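Local coordinates for MsStt7d protein (Micromonas, PDB 4IX3), which probably phosphorylates proteins at the expense of ATP, this chain being the kinase catalytic domain of a homologue of the state transition kinase Stt7, at residues 150-153 with 154-158; 67-70 with 71-75; 157-161 with 162-166; 40-43 with 44-47. All blocks are in the same frame, centred on the assembly; numbering follows the deposited sequence. Where two conformers were deposited one is given.

Contact 1: residues 150-153 with 154-158; sequences RELL and GSLAR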
loop_
_atom_site.group_PDB
_atom_site.type_symbol
_atom_site.label_atom_id
_atom_site.label_comp_id
_atom_site.label_asym_id
_atom_site.label_seq_id
_atom_site.Cartn_x
_atom_site.Cartn_y
_atom_site.Cartn_z
ATOM N N ARG B 150 -11.400 -14.127 -24.469
ATOM C CA ARG B 150 -12.448 -15.128 -24.279
ATOM C C ARG B 150 -12.272 -15.742 -22.883
ATOM O O ARG B 150 -13.284 -15.944 -22.176
ATOM C CB ARG B 150 -12.313 -16.208 -25.371
ATOM C CG ARG B 150 -13.431 -17.244 -25.349
ATOM C CD ARG B 150 -13.226 -18.338 -26.387
ATOM N NE ARG B 150 -13.361 -17.844 -27.758
ATOM C CZ ARG B 150 -12.355 -17.684 -28.608
ATOM N NH1 ARG B 150 -11.114 -17.981 -28.217
ATOM N NH2 ARG B 150 -12.609 -17.299 -29.865
ATOM N N GLU B 151 -11.015 -16.027 -22.507
ATOM C CA GLU B 151 -10.776 -16.618 -21.173
ATOM C C GLU B 151 -11.087 -15.642 -20.037
ATOM O O GLU B 151 -11.750 -15.984 -19.050
ATOM C CB GLU B 151 -9.332 -17.101 -21.110
ATOM C CG GLU B 151 -9.122 -18.271 -22.055
ATOM C CD GLU B 151 -7.677 -18.620 -22.303
ATOM O OE1 GLU B 151 -7.434 -19.559 -23.124
ATOM O OE2 GLU B 151 -6.735 -17.967 -21.750
ATOM N N LEU B 152 -10.636 -14.408 -20.175
ATOM C CA LEU B 152 -10.885 -13.398 -19.139
ATOM C C LEU B 152 -12.372 -13.086 -18.979
ATOM O O LEU B 152 -12.898 -13.057 -17.850
ATOM C CB LEU B 152 -10.164 -12.099 -19.527
ATOM C CG LEU B 152 -10.437 -10.913 -18.566
ATOM C CD1 LEU B 152 -10.039 -11.246 -17.120
ATOM C CD2 LEU B 152 -9.638 -9.710 -19.081
ATOM N N LEU B 153 -13.092 -12.838 -20.089
ATOM C CA LEU B 153 -14.479 -12.502 -20.001
ATOM C C LEU B 153 -15.263 -13.725 -19.465
ATOM O O LEU B 153 -16.220 -13.535 -18.693
ATOM C CB LEU B 153 -15.060 -12.031 -21.330
ATOM C CG LEU B 153 -14.480 -10.713 -21.824
ATOM C CD1 LEU B 153 -14.908 -10.528 -23.282
ATOM C CD2 LEU B 153 -14.961 -9.570 -20.978
ATOM N N GLY B 154 -14.889 -14.963 -19.867
ATOM C CA GLY B 154 -15.628 -16.127 -19.338
ATOM C C GLY B 154 -15.420 -16.244 -17.823
ATOM O O GLY B 154 -16.354 -16.521 -17.096
ATOM N N SER B 155 -14.203 -16.003 -17.353
ATOM C CA SER B 155 -13.937 -16.063 -15.905
ATOM C C SER B 155 -14.643 -14.960 -15.139
ATOM O O SER B 155 -15.233 -15.202 -14.076
ATOM C CB SER B 155 -12.458 -16.036 -15.632
ATOM O OG SER B 155 -11.861 -17.246 -16.036
ATOM N N LEU B 156 -14.580 -13.726 -15.656
ATOM C CA LEU B 156 -15.343 -12.638 -15.034
ATOM C C LEU B 156 -16.837 -12.925 -14.978
ATOM O O LEU B 156 -17.500 -12.656 -13.981
ATOM C CB LEU B 156 -15.028 -11.285 -15.705
ATOM C CG LEU B 156 -13.597 -10.797 -15.480
ATOM C CD1 LEU B 156 -13.304 -9.596 -16.352
ATOM C CD2 LEU B 156 -13.418 -10.444 -13.997
ATOM N N ALA B 157 -17.392 -13.496 -16.061
ATOM C CA ALA B 157 -18.794 -13.857 -16.063
ATOM C C ALA B 157 -19.090 -14.875 -14.957
ATOM O O ALA B 157 -20.106 -14.756 -14.264
ATOM C CB ALA B 157 -19.213 -14.399 -17.417
ATOM N N ARG B 158 -18.213 -15.874 -14.789
ATOM C CA ARG B 158 -18.446 -16.847 -13.706
ATOM C C ARG B 158 -18.292 -16.214 -12.319
ATOM O O ARG B 158 -19.086 -16.507 -11.396
ATOM C CB ARG B 158 -17.435 -17.987 -13.863
ATOM C CG ARG B 158 -17.766 -18.896 -15.036
ATOM C CD ARG B 158 -16.675 -19.957 -15.285
ATOM N NE ARG B 158 -16.640 -20.861 -14.140
ATOM C CZ ARG B 158 -15.571 -21.538 -13.735
ATOM N NH1 ARG B 158 -14.392 -21.381 -14.341
ATOM N NH2 ARG B 158 -15.683 -22.373 -12.712
#
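Leu-152 and Leu-156, one helical turn apart, make the apolar side-chain contact of this piece of helix 141-161. The two chains cross at a slant, and CD1 of Leu-152 meets CD1 of Leu-156 at 3.7 Å. They get there by different first torsions: CG of Leu-152 stands anti to its own nitrogen (chi1 176°), whereas CG of Leu-156 is anti to its carbonyl carbon. The latter setting also lays CG of Leu-156 against the carbonyl oxygen of Leu-152, at 3.3 Å.

The polar part of the contact is a run of four alpha-helical backbone bonds. Gly-154 N donates to Arg-150 O, Ser-155 N to Glu-151 O, Leu-156 N to Leu-152 O and Ala-157 N to Leu-153 O. Of these the bond from Leu-156 N to Leu-152 O, 2.8 Å long, is the straightest, with 174° at the hydrogen, so the same pair of leucines is joined through both backbone and side chains. On the flank of the turn, OG of Ser-155 lies 3.3 Å from Glu-151 O.

The charged ends find their partners outside this turn. Glu-151 forms a salt bridge with Lys-147 one turn earlier and accepts a hydrogen bond from the backbone of Leu-184, while Arg-150 binds the carbonyl of Phe-338.

Several elements close round the apolar side: Leu-152 rests on Ala-253 and Val-256 of helix 246-261 and on Leu-186 of strand 183-186, Leu-153 packs against Cys-329 and Ala-332 of helix 329-332, and Leu-156 touches all three elements.

Contact 2: residues 67-70 with 71-75; sequences MDVN and YHVHA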
loop_
_atom_site.group_PDB
_atom_site.type_symbol
_atom_site.label_atom_id
_atom_site.label_comp_id
_atom_site.label_asym_id
_atom_site.label_seq_id
_atom_site.Cartn_x
_atom_site.Cartn_y
_atom_site.Cartn_z
ATOM N N MET B 67 -9.518 -13.475 2.314
ATOM C CA MET B 67 -9.627 -14.896 2.630
ATOM C C MET B 67 -11.040 -15.401 2.385
ATOM O O MET B 67 -11.179 -16.443 1.700
ATOM C CB MET B 67 -9.227 -15.089 4.096
ATOM C CG MET B 67 -9.334 -16.556 4.493
ATOM S SD MET B 67 -8.622 -16.889 6.156
ATOM C CE MET B 67 -9.805 -16.044 7.185
ATOM N N ASP B 68 -12.037 -14.711 2.932
ATOM C CA ASP B 68 -13.427 -15.132 2.785
ATOM C C ASP B 68 -13.791 -15.222 1.274
ATOM O O ASP B 68 -14.468 -16.187 0.819
ATOM C CB ASP B 68 -14.391 -14.134 3.435
ATOM C CG ASP B 68 -14.286 -14.080 4.958
ATOM O OD1 ASP B 68 -13.792 -15.047 5.565
ATOM O OD2 ASP B 68 -14.783 -13.070 5.547
ATOM N N VAL B 69 -13.444 -14.188 0.506
ATOM C CA VAL B 69 -13.802 -14.171 -0.933
ATOM C C VAL B 69 -13.052 -15.311 -1.618
ATOM O O VAL B 69 -13.625 -15.965 -2.513
ATOM C CB VAL B 69 -13.513 -12.788 -1.579
ATOM C CG1 VAL B 69 -13.697 -12.851 -3.097
ATOM C CG2 VAL B 69 -14.375 -11.707 -0.941
ATOM N N ASN B 70 -11.801 -15.608 -1.257
ATOM C CA ASN B 70 -11.101 -16.761 -1.843
ATOM C C ASN B 70 -11.779 -18.077 -1.518
ATOM O O ASN B 70 -11.878 -18.918 -2.394
ATOM C CB ASN B 70 -9.645 -16.825 -1.399
ATOM C CG ASN B 70 -8.729 -16.069 -2.344
ATOM O OD1 ASN B 70 -8.289 -16.627 -3.349
ATOM N ND2 ASN B 70 -8.436 -14.807 -2.029
ATOM N N TYR B 71 -12.324 -18.229 -0.321
ATOM C CA TYR B 71 -13.071 -19.461 -0.042
ATOM C C TYR B 71 -14.314 -19.505 -0.913
ATOM O O TYR B 71 -14.687 -20.566 -1.424
ATOM C CB TYR B 71 -13.454 -19.552 1.443
ATOM C CG TYR B 71 -12.336 -20.074 2.316
ATOM C CD1 TYR B 71 -12.008 -21.428 2.311
ATOM C CD2 TYR B 71 -11.673 -19.253 3.219
ATOM C CE1 TYR B 71 -11.016 -21.977 3.132
ATOM C CE2 TYR B 71 -10.707 -19.786 4.076
ATOM C CZ TYR B 71 -10.346 -21.118 4.009
ATOM O OH TYR B 71 -9.365 -21.617 4.837
ATOM N N HIS B 72 -15.005 -18.377 -1.068
ATOM C CA HIS B 72 -16.199 -18.340 -1.928
ATOM C C HIS B 72 -15.869 -18.734 -3.360
ATOM O O HIS B 72 -16.636 -19.488 -3.988
ATOM C CB HIS B 72 -16.837 -16.948 -1.877
ATOM C CG HIS B 72 -18.165 -16.857 -2.559
ATOM N ND1 HIS B 72 -19.300 -17.372 -2.027
ATOM C CD2 HIS B 72 -18.508 -16.261 -3.766
ATOM C CE1 HIS B 72 -20.317 -17.122 -2.873
ATOM N NE2 HIS B 72 -19.833 -16.416 -3.925
ATOM N N VAL B 73 -14.804 -18.153 -3.894
ATOM C CA VAL B 73 -14.382 -18.443 -5.283
ATOM C C VAL B 73 -13.924 -19.887 -5.453
ATOM O O VAL B 73 -14.216 -20.528 -6.475
ATOM C CB VAL B 73 -13.289 -17.460 -5.740
ATOM C CG1 VAL B 73 -12.660 -17.880 -7.073
ATOM C CG2 VAL B 73 -13.919 -16.081 -5.877
ATOM N N HIS B 74 -13.249 -20.427 -4.447
ATOM C CA HIS B 74 -12.822 -21.807 -4.508
ATOM C C HIS B 74 -14.049 -22.736 -4.556
ATOM O O HIS B 74 -14.056 -23.731 -5.295
ATOM C CB HIS B 74 -11.994 -22.141 -3.277
ATOM C CG HIS B 74 -11.541 -23.570 -3.270
ATOM N ND1 HIS B 74 -10.389 -23.967 -3.838
ATOM C CD2 HIS B 74 -12.164 -24.712 -2.775
ATOM C CE1 HIS B 74 -10.241 -25.292 -3.658
ATOM N NE2 HIS B 74 -11.325 -25.745 -3.002
ATOM N N ALA B 75 -15.119 -22.405 -3.830
ATOM C CA ALA B 75 -16.322 -23.212 -3.823
ATOM C C ALA B 75 -17.142 -23.067 -5.090
ATOM O O ALA B 75 -17.799 -24.047 -5.459
ATOM C CB ALA B 75 -17.165 -22.872 -2.603
#
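Met-67 opens the contact by lying alongside Tyr-71, the two side chains pointing the same way. Its CG touches CE2 of the ring at 3.5 Å, and the sulfur sits at the ring edge, SD being 5.5 Å from the centroid of Tyr-71 and 84° off the normal: a Met-aromatic contact. The methionine runs extended as far as SD (chi1 179°), which carries it along the tyrosine, and then bends at its last torsion. Its carbonyl oxygen accepts the backbone N-H of Tyr-71 at 2.9 Å and also has CD2 of that ring beside it.

Asp-68 follows, with its carbonyl bound by His-72 N and its CA near the plane of the Tyr-71 ring, at the edge. Val-69 takes Val-73 N on its carbonyl oxygen at 2.8 Å; the side chains meet more loosely, CG1 of Val-69 standing 4.3 Å from CG2 of Val-73.

Asn-70 receives the backbone N-H of His-74. Both ends of its buried amide are engaged, ND2 giving a hydrogen bond to Glu-66 O and OD1 accepting one from Trp-111 NE1.

Tyr-71 is also edge-to-face with Phe-84 of strand 84-90, whereas Val-69 and His-72 lean on Val-164. A helix set between the antiparallel sheet and the start of the catalytic loop is consistent with helix alphaC of the kinase N-lobe.

Contact 3: residues 157-161 with 162-166; sequences ARLHE and CGVVH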
loop_
_atom_site.group_PDB
_atom_site.type_symbol
_atom_site.label_atom_id
_atom_site.label_comp_id
_atom_site.label_asym_id
_atom_site.label_seq_id
_atom_site.Cartn_x
_atom_site.Cartn_y
_atom_site.Cartn_z
ATOM N N ALA B 157 -17.392 -13.496 -16.061
ATOM C CA ALA B 157 -18.794 -13.857 -16.063
ATOM C C ALA B 157 -19.090 -14.875 -14.957
ATOM O O ALA B 157 -20.106 -14.756 -14.264
ATOM C CB ALA B 157 -19.213 -14.399 -17.417
ATOM N N ARG B 158 -18.213 -15.874 -14.789
ATOM C CA ARG B 158 -18.446 -16.847 -13.706
ATOM C C ARG B 158 -18.292 -16.214 -12.319
ATOM O O ARG B 158 -19.086 -16.507 -11.396
ATOM C CB ARG B 158 -17.435 -17.987 -13.863
ATOM C CG ARG B 158 -17.766 -18.896 -15.036
ATOM C CD ARG B 158 -16.675 -19.957 -15.285
ATOM N NE ARG B 158 -16.640 -20.861 -14.140
ATOM C CZ ARG B 158 -15.571 -21.538 -13.735
ATOM N NH1 ARG B 158 -14.392 -21.381 -14.341
ATOM N NH2 ARG B 158 -15.683 -22.373 -12.712
ATOM N N LEU B 159 -17.338 -15.286 -12.125
ATOM C CA LEU B 159 -17.249 -14.554 -10.853
ATOM C C LEU B 159 -18.507 -13.745 -10.585
ATOM O O LEU B 159 -19.129 -13.810 -9.507
ATOM C CB LEU B 159 -16.000 -13.676 -10.831
ATOM C CG LEU B 159 -14.708 -14.484 -10.724
ATOM C CD1 LEU B 159 -13.476 -13.653 -11.037
ATOM C CD2 LEU B 159 -14.499 -15.142 -9.360
ATOM N N HIS B 160 -18.939 -13.014 -11.617
ATOM C CA HIS B 160 -20.126 -12.196 -11.435
ATOM C C HIS B 160 -21.371 -13.007 -11.103
ATOM O O HIS B 160 -22.220 -12.589 -10.295
ATOM C CB HIS B 160 -20.404 -11.295 -12.643
ATOM C CG HIS B 160 -19.265 -10.369 -12.944
ATOM N ND1 HIS B 160 -19.069 -9.790 -14.160
ATOM C CD2 HIS B 160 -18.227 -9.950 -12.136
ATOM C CE1 HIS B 160 -17.954 -9.039 -14.132
ATOM N NE2 HIS B 160 -17.423 -9.126 -12.899
ATOM N N GLU B 161 -21.493 -14.180 -11.722
ATOM C CA GLU B 161 -22.615 -15.094 -11.509
ATOM C C GLU B 161 -22.716 -15.527 -10.037
ATOM O O GLU B 161 -23.796 -15.795 -9.531
ATOM C CB GLU B 161 -22.466 -16.311 -12.455
ATOM C CG GLU B 161 -23.620 -17.299 -12.562
ATOM C CD GLU B 161 -23.257 -18.496 -13.453
ATOM O OE1 GLU B 161 -22.309 -18.421 -14.288
ATOM O OE2 GLU B 161 -23.897 -19.553 -13.299
ATOM N N CYS B 162 -21.586 -15.602 -9.356
ATOM C CA CYS B 162 -21.621 -15.950 -7.943
ATOM C C CYS B 162 -21.424 -14.748 -7.046
ATOM O O CYS B 162 -21.157 -14.894 -5.842
ATOM C CB CYS B 162 -20.672 -17.093 -7.609
ATOM S SG CYS B 162 -18.923 -16.654 -7.622
ATOM N N GLY B 163 -21.645 -13.557 -7.600
ATOM C CA GLY B 163 -21.706 -12.327 -6.822
ATOM C C GLY B 163 -20.386 -11.606 -6.590
ATOM O O GLY B 163 -20.370 -10.625 -5.866
ATOM N N VAL B 164 -19.295 -12.064 -7.165
ATOM C CA VAL B 164 -17.995 -11.463 -6.940
ATOM C C VAL B 164 -17.628 -10.479 -8.027
ATOM O O VAL B 164 -17.706 -10.842 -9.221
ATOM C CB VAL B 164 -16.925 -12.574 -6.823
ATOM C CG1 VAL B 164 -15.521 -11.974 -6.668
ATOM C CG2 VAL B 164 -17.270 -13.490 -5.630
ATOM N N VAL B 165 -17.243 -9.278 -7.627
ATOM C CA VAL B 165 -16.633 -8.305 -8.532
ATOM C C VAL B 165 -15.163 -8.197 -8.178
ATOM O O VAL B 165 -14.846 -7.972 -6.991
ATOM C CB VAL B 165 -17.355 -6.944 -8.496
ATOM C CG1 VAL B 165 -16.668 -5.896 -9.367
ATOM C CG2 VAL B 165 -18.803 -7.152 -8.892
ATOM N N HIS B 166 -14.279 -8.393 -9.143
ATOM C CA HIS B 166 -12.854 -8.566 -8.822
ATOM C C HIS B 166 -12.258 -7.207 -8.417
ATOM O O HIS B 166 -11.487 -7.128 -7.445
ATOM C CB HIS B 166 -12.157 -9.170 -10.064
ATOM C CG HIS B 166 -10.694 -9.316 -9.894
ATOM N ND1 HIS B 166 -10.024 -10.494 -9.708
ATOM C CD2 HIS B 166 -9.751 -8.312 -9.863
ATOM C CE1 HIS B 166 -8.700 -10.234 -9.572
ATOM N NE2 HIS B 166 -8.551 -8.886 -9.702
#
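His-160 meets Val-164 through the edge of its imidazole: CD2 lies 3.1 Å from the carbonyl oxygen of Val-164, which is in the plane of the ring. With CG anti to the carbonyl carbon (chi1 -59°), the ring is swung beside the departing chain, and CA of His-160 adds a C-H...O contact to the same oxygen. On another side of the helix end, CB of Leu-159 and CB of Val-164 approach to 4.3 Å.

These neighbours are brought together by a Schellman motif that ends helix 141-161. Gly-163, at positive phi, is its C-prime residue. Val-164 N reaches back to Leu-159 O at 2.9 Å, and Gly-163 N binds His-160 O at 2.9 Å from well above the carbonyl plane (69° out of it). Cys-162 N makes two weak bonds, to Arg-158 O and Leu-159 O, so the oxygen of Leu-159 is shared between two donors.

Further out, NE2 of His-160 is hydrogen-bonded to OD2 of Asp-249, which also accepts the backbone N-H of His-166. Helix 59-76 packs against the other flank, with Val-73 on Leu-159. Gly-163 and Val-165 bond through their backbones to Cys-195 and Ala-193.

His-166 and Asp-168 belong to the HRD sequence of the kinase catalytic loop, and Asp-168 is a magnesium ligand in this crystal. Sharing one carboxylate oxygen of Asp-249 between the helix-end histidine and the loop backbone ties the two together, and that negative charge would be expected to polarise the imidazole of His-160.

Contact 4: residues 40-43 with 44-47; sequences VFKG and DQDV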
loop_
_atom_site.group_PDB
_atom_site.type_symbol
_atom_site.label_atom_id
_atom_site.label_comp_id
_atom_site.label_asym_id
_atom_site.label_seq_id
_atom_site.Cartn_x
_atom_site.Cartn_y
_atom_site.Cartn_z
ATOM N N VAL B 40 7.751 -22.531 -0.857
ATOM C CA VAL B 40 7.741 -23.927 -1.291
ATOM C C VAL B 40 7.020 -24.688 -0.186
ATOM O O VAL B 40 7.379 -24.550 1.003
ATOM C CB VAL B 40 9.170 -24.483 -1.467
ATOM C CG1 VAL B 40 9.100 -25.946 -1.874
ATOM C CG2 VAL B 40 9.935 -23.687 -2.526
ATOM N N PHE B 41 6.058 -25.513 -0.591
ATOM C CA PHE B 41 5.243 -26.269 0.337
ATOM C C PHE B 41 5.642 -27.746 0.160
ATOM O O PHE B 41 5.662 -28.260 -0.973
ATOM C CB PHE B 41 3.764 -26.021 0.025
ATOM C CG PHE B 41 2.778 -26.810 0.845
ATOM C CD1 PHE B 41 2.821 -26.800 2.246
ATOM C CD2 PHE B 41 1.788 -27.574 0.218
ATOM C CE1 PHE B 41 1.852 -27.465 2.988
ATOM C CE2 PHE B 41 0.789 -28.228 0.956
ATOM C CZ PHE B 41 0.831 -28.187 2.364
ATOM N N LYS B 42 5.937 -28.422 1.264
ATOM C CA LYS B 42 6.260 -29.845 1.284
ATOM C C LYS B 42 7.447 -30.165 0.394
ATOM O O LYS B 42 7.555 -31.241 -0.208
ATOM C CB LYS B 42 5.035 -30.672 0.926
ATOM C CG LYS B 42 4.007 -30.704 2.039
ATOM C CD LYS B 42 2.903 -31.706 1.746
ATOM C CE LYS B 42 1.898 -31.760 2.883
ATOM N NZ LYS B 42 0.996 -32.916 2.666
ATOM N N GLY B 43 8.352 -29.214 0.312
ATOM C CA GLY B 43 9.589 -29.411 -0.417
ATOM C C GLY B 43 9.517 -29.330 -1.923
ATOM O O GLY B 43 10.532 -29.102 -2.546
ATOM N N ASP B 44 8.335 -29.487 -2.513
ATOM C CA ASP B 44 8.269 -29.567 -3.975
ATOM C C ASP B 44 7.066 -28.880 -4.620
ATOM O O ASP B 44 6.856 -29.039 -5.840
ATOM C CB ASP B 44 8.353 -31.025 -4.415
ATOM C CG ASP B 44 7.095 -31.820 -4.084
ATOM O OD1 ASP B 44 6.243 -31.313 -3.306
ATOM O OD2 ASP B 44 7.052 -33.005 -4.517
ATOM N N GLN B 45 6.246 -28.170 -3.842
ATOM C CA GLN B 45 5.116 -27.463 -4.456
ATOM C C GLN B 45 5.388 -25.966 -4.426
ATOM O O GLN B 45 5.576 -25.388 -3.364
ATOM C CB GLN B 45 3.810 -27.788 -3.748
ATOM C CG GLN B 45 3.452 -29.248 -3.776
ATOM C CD GLN B 45 2.144 -29.504 -3.069
ATOM O OE1 GLN B 45 1.190 -28.720 -3.184
ATOM N NE2 GLN B 45 2.112 -30.553 -2.251
ATOM N N ASP B 46 5.486 -25.322 -5.589
ATOM C CA ASP B 46 5.649 -23.865 -5.624
ATOM C C ASP B 46 4.356 -23.161 -5.254
ATOM O O ASP B 46 3.297 -23.419 -5.826
ATOM C CB ASP B 46 6.091 -23.477 -7.027
ATOM C CG ASP B 46 7.459 -24.006 -7.345
ATOM O OD1 ASP B 46 8.294 -24.120 -6.428
ATOM O OD2 ASP B 46 7.741 -24.340 -8.505
ATOM N N VAL B 47 4.454 -22.288 -4.253
ATOM C CA VAL B 47 3.282 -21.603 -3.769
ATOM C C VAL B 47 3.553 -20.096 -3.697
ATOM O O VAL B 47 4.712 -19.663 -3.803
ATOM C CB VAL B 47 2.815 -22.123 -2.372
ATOM C CG1 VAL B 47 2.385 -23.584 -2.543
ATOM C CG2 VAL B 47 3.881 -21.975 -1.304
#
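The ring of Phe-41 has CG of Lys-42 over the centre of one face, 3.9 Å above the plane, and OE1 of Gln-45 in its plane at the edge. That oxygen is 3.6 Å from CD2 of Phe-41. The phenylalanine and glutamine side chains run side by side in the same direction, ring and amide planes turned 75° apart, so the amide meets the rim of the ring without stacking on it. Having CG anti to its nitrogen (chi1 176°) sends the ring out next to the extended glutamine, while CB of Phe-41 remains 3.8 Å from CG1 of Val-47.

The backbone holds these groups in step. Phe-41 and Gln-45 are an antiparallel hydrogen-bonded pair, Phe-41 N to Gln-45 O at 2.8 Å and Gln-45 N to Phe-41 O at 2.9 Å. Phe-41 O also takes a weak bond from Asp-44 N at 3.3 Å; with Asp-44 and Gln-45 both facing Phe-41, this is a classic beta bulge. Val-40 and Asp-46 form the next, non-hydrogen-bonded pair. Lys-42 and Gly-43, both at positive phi, turn the chain.

Phe-41 and Val-47 are buried against Met-110 of strand 106-112 and Met-85 of strand 84-90, whereas Lys-42, Gly-43 and Asp-44 are exposed at the turn. Phe-41 and Gln-45 share one face of the sheet, Val-40 and Asp-46 the other. Phe-41 O thus takes one good bond and one weak one at the bulge, while Gln-45 O has one N-H and a C-H...O contact from CA of Val-40, at 3.3 Å.

Overall arrangement
Contacts 2 and 3 touch directly: His-72 NE2 lies 2.8 Å from Cys-162 O, probably a hydrogen bond. They connect the helix beside the N-lobe sheet with the approach to the catalytic loop. Contact 1 continues into contact 3 along helix 141-161, sharing Ala-157 and Arg-158, with centres about 9 Å apart. Contact 4 stands apart, its centre about 22 Å from that of contact 2, but the side chain of Val-47 is about 6 Å from that of Ala-112, a residue of the ADP site, which is empty here. A bound magnesium ion lies about 11, 12 and 13 Å from the side chains of Asn-70, Val-165 and Leu-156.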